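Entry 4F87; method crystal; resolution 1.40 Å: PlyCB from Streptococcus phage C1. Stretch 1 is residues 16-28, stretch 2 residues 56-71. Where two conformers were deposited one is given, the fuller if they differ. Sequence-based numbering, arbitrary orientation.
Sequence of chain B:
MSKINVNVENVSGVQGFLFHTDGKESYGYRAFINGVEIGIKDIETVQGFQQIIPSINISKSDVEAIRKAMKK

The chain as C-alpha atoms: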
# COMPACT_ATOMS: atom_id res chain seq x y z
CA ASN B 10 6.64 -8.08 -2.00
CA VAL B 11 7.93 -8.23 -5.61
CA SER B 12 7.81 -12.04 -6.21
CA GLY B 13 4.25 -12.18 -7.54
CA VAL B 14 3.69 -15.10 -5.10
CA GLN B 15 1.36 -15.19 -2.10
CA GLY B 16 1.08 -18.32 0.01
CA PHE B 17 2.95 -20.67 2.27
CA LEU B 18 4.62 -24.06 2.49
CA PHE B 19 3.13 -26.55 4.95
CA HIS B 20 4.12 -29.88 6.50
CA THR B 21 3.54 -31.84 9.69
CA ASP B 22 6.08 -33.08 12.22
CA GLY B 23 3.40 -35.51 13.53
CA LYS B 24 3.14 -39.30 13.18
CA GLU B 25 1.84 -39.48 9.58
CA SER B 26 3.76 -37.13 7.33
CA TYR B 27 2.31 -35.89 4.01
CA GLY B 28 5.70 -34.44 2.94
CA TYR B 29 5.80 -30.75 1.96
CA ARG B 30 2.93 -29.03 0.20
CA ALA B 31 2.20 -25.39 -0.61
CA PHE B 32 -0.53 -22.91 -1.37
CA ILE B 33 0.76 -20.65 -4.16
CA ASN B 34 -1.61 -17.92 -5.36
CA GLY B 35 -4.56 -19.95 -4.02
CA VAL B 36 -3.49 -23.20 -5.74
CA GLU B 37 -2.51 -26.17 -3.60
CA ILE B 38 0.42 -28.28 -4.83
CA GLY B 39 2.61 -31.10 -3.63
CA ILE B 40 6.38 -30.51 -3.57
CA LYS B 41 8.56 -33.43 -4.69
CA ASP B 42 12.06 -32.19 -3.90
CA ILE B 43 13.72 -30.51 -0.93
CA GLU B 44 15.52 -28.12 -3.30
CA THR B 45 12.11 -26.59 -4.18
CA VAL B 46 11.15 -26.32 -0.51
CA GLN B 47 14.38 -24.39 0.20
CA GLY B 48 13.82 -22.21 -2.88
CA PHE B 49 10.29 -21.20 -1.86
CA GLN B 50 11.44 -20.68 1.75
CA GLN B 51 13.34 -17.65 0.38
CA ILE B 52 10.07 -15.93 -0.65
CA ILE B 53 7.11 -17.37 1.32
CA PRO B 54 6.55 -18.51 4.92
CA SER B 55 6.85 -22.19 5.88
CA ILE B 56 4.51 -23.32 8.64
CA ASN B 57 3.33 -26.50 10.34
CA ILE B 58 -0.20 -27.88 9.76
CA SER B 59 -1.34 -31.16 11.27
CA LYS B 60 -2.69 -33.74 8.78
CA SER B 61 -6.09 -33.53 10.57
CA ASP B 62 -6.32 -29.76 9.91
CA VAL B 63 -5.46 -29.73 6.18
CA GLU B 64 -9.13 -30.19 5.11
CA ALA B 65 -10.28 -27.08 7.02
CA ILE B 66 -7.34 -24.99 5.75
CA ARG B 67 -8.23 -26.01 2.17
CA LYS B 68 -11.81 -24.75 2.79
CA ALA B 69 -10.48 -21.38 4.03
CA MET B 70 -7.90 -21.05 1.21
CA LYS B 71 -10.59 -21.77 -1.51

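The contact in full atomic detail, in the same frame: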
# COMPACT_ATOMS: atom_id res chain seq x y z
N GLY B 16 1.41 -16.98 -0.47
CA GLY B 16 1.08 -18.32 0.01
C GLY B 16 2.04 -18.79 1.07
O GLY B 16 2.73 -17.99 1.70
N PHE B 17 2.08 -20.12 1.26
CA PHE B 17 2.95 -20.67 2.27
C PHE B 17 3.19 -22.14 1.98
O PHE B 17 2.36 -22.80 1.34
CB PHE B 17 2.34 -20.52 3.70
CG PHE B 17 0.95 -21.07 3.86
CD1 PHE B 17 0.74 -22.40 4.20
CD2 PHE B 17 -0.17 -20.25 3.68
CE1 PHE B 17 -0.56 -22.91 4.32
CE2 PHE B 17 -1.46 -20.76 3.85
CZ PHE B 17 -1.64 -22.08 4.17
N LEU B 18 4.32 -22.63 2.47
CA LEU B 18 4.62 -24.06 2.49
C LEU B 18 4.02 -24.63 3.79
O LEU B 18 3.96 -23.92 4.81
CB LEU B 18 6.12 -24.27 2.55
CG LEU B 18 6.83 -23.97 1.25
CD1 LEU B 18 8.23 -23.50 1.53
CD2 LEU B 18 6.88 -25.23 0.37
N PHE B 19 3.61 -25.90 3.75
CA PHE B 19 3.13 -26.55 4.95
C PHE B 19 3.55 -28.00 5.01
O PHE B 19 3.71 -28.68 3.98
CB PHE B 19 1.60 -26.39 5.14
CG PHE B 19 0.69 -26.92 4.06
CD1 PHE B 19 -0.04 -28.10 4.24
CD2 PHE B 19 0.51 -26.21 2.87
CE1 PHE B 19 -0.92 -28.55 3.27
CE2 PHE B 19 -0.36 -26.68 1.89
CZ PHE B 19 -1.08 -27.84 2.10
N HIS B 20 3.79 -28.48 6.23
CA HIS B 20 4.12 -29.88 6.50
C HIS B 20 3.73 -30.17 7.94
O HIS B 20 3.48 -29.24 8.71
CB HIS B 20 5.64 -30.15 6.29
CG HIS B 20 6.51 -29.61 7.37
ND1 HIS B 20 6.79 -28.26 7.46
CD2 HIS B 20 7.08 -30.24 8.42
CE1 HIS B 20 7.55 -28.11 8.53
NE2 HIS B 20 7.76 -29.27 9.15
N THR B 21 3.71 -31.45 8.30
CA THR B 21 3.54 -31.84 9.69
C THR B 21 4.76 -32.55 10.20
O THR B 21 5.38 -33.33 9.46
CB THR B 21 2.26 -32.71 9.91
OG1 THR B 21 2.14 -33.01 11.30
CG2 THR B 21 2.29 -34.05 9.16
N ASP B 22 5.06 -32.35 11.48
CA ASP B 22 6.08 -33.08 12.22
C ASP B 22 5.44 -34.19 13.07
O ASP B 22 6.13 -34.81 13.90
CB ASP B 22 6.94 -32.15 13.08
CG ASP B 22 7.82 -31.24 12.27
OD1 ASP B 22 8.23 -31.64 11.15
OD2 ASP B 22 8.13 -30.13 12.76
N GLY B 23 4.16 -34.46 12.84
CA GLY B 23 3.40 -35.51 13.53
C GLY B 23 3.66 -36.90 12.99
O GLY B 23 4.51 -37.10 12.13
N LYS B 24 2.93 -37.90 13.52
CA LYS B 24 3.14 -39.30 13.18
C LYS B 24 3.01 -39.70 11.72
O LYS B 24 3.74 -40.60 11.29
CB LYS B 24 2.30 -40.20 14.09
CG LYS B 24 3.00 -41.49 14.48
N GLU B 25 2.05 -39.11 10.98
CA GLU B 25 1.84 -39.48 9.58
C GLU B 25 2.18 -38.28 8.71
O GLU B 25 1.34 -37.44 8.49
CB GLU B 25 0.40 -39.92 9.31
N SER B 26 3.37 -38.24 8.20
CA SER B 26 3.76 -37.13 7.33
C SER B 26 3.06 -37.17 5.98
O SER B 26 2.79 -38.26 5.47
CB SER B 26 5.26 -37.21 7.08
OG SER B 26 5.62 -36.14 6.22
N TYR B 27 2.83 -36.00 5.37
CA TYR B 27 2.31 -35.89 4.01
C TYR B 27 3.37 -35.18 3.14
O TYR B 27 3.04 -34.65 2.07
CB TYR B 27 0.93 -35.20 3.95
CG TYR B 27 0.88 -33.86 4.68
CD1 TYR B 27 1.37 -32.71 4.08
CD2 TYR B 27 0.35 -33.76 5.96
CE1 TYR B 27 1.34 -31.48 4.73
CE2 TYR B 27 0.32 -32.53 6.64
CZ TYR B 27 0.83 -31.41 6.01
OH TYR B 27 0.87 -30.19 6.64
N GLY B 28 4.62 -35.17 3.61
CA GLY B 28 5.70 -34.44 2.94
C GLY B 28 5.47 -32.93 3.01
O GLY B 28 4.77 -32.45 3.91
N ILE B 56 5.16 -23.08 7.36
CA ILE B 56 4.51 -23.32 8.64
C ILE B 56 4.14 -24.78 8.81
O ILE B 56 4.18 -25.57 7.86
CB ILE B 56 3.26 -22.39 8.82
CG1 ILE B 56 2.13 -22.77 7.82
CG2 ILE B 56 3.67 -20.89 8.72
CD1 ILE B 56 0.76 -22.07 8.14
N ASN B 57 3.75 -25.14 10.03
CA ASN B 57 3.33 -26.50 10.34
C ASN B 57 1.81 -26.59 10.39
O ASN B 57 1.15 -25.72 11.00
CB ASN B 57 3.88 -26.92 11.69
CG ASN B 57 5.34 -27.27 11.70
OD1 ASN B 57 5.74 -28.38 12.11
ND2 ASN B 57 6.18 -26.31 11.42
N ILE B 58 1.24 -27.62 9.76
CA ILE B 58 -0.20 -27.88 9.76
C ILE B 58 -0.36 -29.38 9.98
O ILE B 58 0.20 -30.19 9.23
CB ILE B 58 -0.89 -27.44 8.44
CG1 ILE B 58 -0.69 -25.94 8.20
CG2 ILE B 58 -2.40 -27.80 8.49
CD1 ILE B 58 -1.38 -25.41 6.95
N SER B 59 -1.10 -29.76 11.01
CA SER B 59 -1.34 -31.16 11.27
C SER B 59 -2.12 -31.79 10.10
O SER B 59 -2.94 -31.09 9.46
CB SER B 59 -2.12 -31.27 12.57
OG SER B 59 -2.45 -32.59 12.96
N LYS B 60 -1.93 -33.09 9.84
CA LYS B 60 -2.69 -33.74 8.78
C LYS B 60 -4.20 -33.57 9.00
O LYS B 60 -4.93 -33.31 8.05
CB LYS B 60 -2.34 -35.21 8.73
CG LYS B 60 -2.98 -35.96 7.55
CD LYS B 60 -2.52 -37.40 7.54
CE LYS B 60 -3.39 -38.30 6.69
NZ LYS B 60 -2.69 -39.59 6.42
N SER B 61 -4.66 -33.65 10.26
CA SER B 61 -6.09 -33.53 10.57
C SER B 61 -6.69 -32.16 10.25
O SER B 61 -7.92 -32.04 10.13
CB SER B 61 -6.34 -33.83 12.05
OG SER B 61 -5.64 -32.90 12.87
N ASP B 62 -5.85 -31.11 10.17
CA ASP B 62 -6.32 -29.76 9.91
C ASP B 62 -6.24 -29.34 8.45
O ASP B 62 -6.79 -28.29 8.10
CB ASP B 62 -5.56 -28.78 10.81
CG ASP B 62 -6.03 -28.83 12.24
OD1 ASP B 62 -7.26 -28.89 12.46
OD2 ASP B 62 -5.19 -28.78 13.14
N VAL B 63 -5.60 -30.13 7.58
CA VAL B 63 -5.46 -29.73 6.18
C VAL B 63 -6.82 -29.50 5.50
O VAL B 63 -6.98 -28.51 4.78
CB VAL B 63 -4.54 -30.70 5.41
CG1 VAL B 63 -4.53 -30.36 3.92
CG2 VAL B 63 -3.10 -30.65 5.96
N GLU B 64 -7.81 -30.36 5.75
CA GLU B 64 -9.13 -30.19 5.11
C GLU B 64 -9.75 -28.82 5.41
O GLU B 64 -10.24 -28.14 4.49
CB GLU B 64 -10.06 -31.33 5.55
CG GLU B 64 -11.45 -31.29 4.94
CD GLU B 64 -12.32 -32.49 5.29
OE1 GLU B 64 -12.98 -33.02 4.36
OE2 GLU B 64 -12.35 -32.90 6.47
N ALA B 65 -9.70 -28.38 6.67
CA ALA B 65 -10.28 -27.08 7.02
C ALA B 65 -9.49 -25.93 6.41
O ALA B 65 -10.09 -24.94 5.96
CB ALA B 65 -10.33 -26.92 8.53
N ILE B 66 -8.16 -26.05 6.35
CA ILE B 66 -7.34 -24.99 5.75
C ILE B 66 -7.65 -24.89 4.25
O ILE B 66 -7.77 -23.78 3.73
CB ILE B 66 -5.83 -25.20 6.02
CG1 ILE B 66 -5.51 -25.25 7.53
CG2 ILE B 66 -4.97 -24.16 5.28
CD1 ILE B 66 -6.03 -24.08 8.36
N ARG B 67 -7.86 -26.03 3.58
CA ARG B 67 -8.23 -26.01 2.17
C ARG B 67 -9.53 -25.23 1.97
O ARG B 67 -9.62 -24.46 1.02
CB ARG B 67 -8.49 -27.42 1.69
CG ARG B 67 -7.26 -28.19 1.50
CD ARG B 67 -7.63 -29.54 0.94
NE ARG B 67 -6.41 -30.19 0.53
CZ ARG B 67 -6.07 -31.44 0.82
NH1 ARG B 67 -6.93 -32.26 1.42
NH2 ARG B 67 -4.88 -31.90 0.47
N LYS B 68 -10.52 -25.44 2.87
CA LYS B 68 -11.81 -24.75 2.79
C LYS B 68 -11.60 -23.23 2.88
O LYS B 68 -12.17 -22.47 2.09
CB LYS B 68 -12.75 -25.26 3.91
CG LYS B 68 -14.16 -24.68 3.85
CD LYS B 68 -14.98 -25.06 5.08
CE LYS B 68 -16.30 -24.32 5.09
NZ LYS B 68 -17.00 -24.46 6.40
N ALA B 69 -10.75 -22.80 3.83
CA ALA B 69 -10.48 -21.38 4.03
C ALA B 69 -9.64 -20.74 2.91
O ALA B 69 -9.81 -19.55 2.62
CB ALA B 69 -9.82 -21.17 5.38
N MET B 70 -8.78 -21.54 2.26
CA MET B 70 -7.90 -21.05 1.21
C MET B 70 -8.59 -21.05 -0.16
O MET B 70 -8.03 -20.51 -1.11
CB MET B 70 -6.58 -21.84 1.17
CG MET B 70 -5.69 -21.64 2.40
SD MET B 70 -5.18 -19.91 2.70
CE MET B 70 -3.97 -19.72 1.32
N LYS B 71 -9.82 -21.64 -0.26
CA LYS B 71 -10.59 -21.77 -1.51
C LYS B 71 -10.91 -20.43 -2.17
O LYS B 71 -11.13 -19.43 -1.49
CB LYS B 71 -11.88 -22.58 -1.28
CG LYS B 71 -12.49 -23.15 -2.55
CD LYS B 71 -13.81 -23.86 -2.28
O HOH W 1 6.24 -26.02 6.01
O HOH W 2 -0.12 -34.54 11.64
O HOH W 3 -0.52 -38.40 5.11

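Residues 56-71 of PlyCB meet 16-28 first as a parallel strand and then as a helix whose axis runs nearly antiparallel to strand 16-20 (163°), together burying 709 Å². I56 opens the contact: its N donates to L18 O (2.9 Å, nearly linear), while its O receives a weak bond from H20 N (3.4 Å) and the CA-H of F19 (CA to O, 3.2 Å). Water 1 also donates to I56 O (2.8 Å) and hydrogen-bonds H20 ND1 (2.7 Å), tying the imidazole to the backbone. The I56 side chain shares a sheet face with F19, and its CD1 lies over one face of the F17 ring. N57 lies on the other sheet face with H20, at the more open side; its CA is 3.2 Å from H20 O. That same carbonyl accepts from I58 N (3.0 Å), continuing the ladder one residue past the strand. I58 CD1 packs against both aromatic side chains, 3.7 Å from F17 CE1 and 3.6 Å from F19 CB, and I58 O accepts the hydroxyl of Y27 (OH to O, 2.7 Å), so the tyrosine pins the turn leaving the strand. S59 points away, and its O accepts from D62 N (3.0 Å) as the chain turns. K60 runs extended past Y27 and E25; water 2 joins its N (2.9 Å) to T21 OG1 (2.8 Å), and water 3 accepts from its NZ (2.8 Å). In the helix, V63, I66 and M70 point toward the strand at three- and four-residue spacing. V63 CG2 touches F19 CE1 and Y27 CE2, both at 4.0 Å; I66 CG2 meets the F17 ring edge at CZ (4.1 Å); M70 CE packs 3.7 Å from F17 CE2, with its sulfur also at the ring edge. Exposed E64 and K68 lie out of reach.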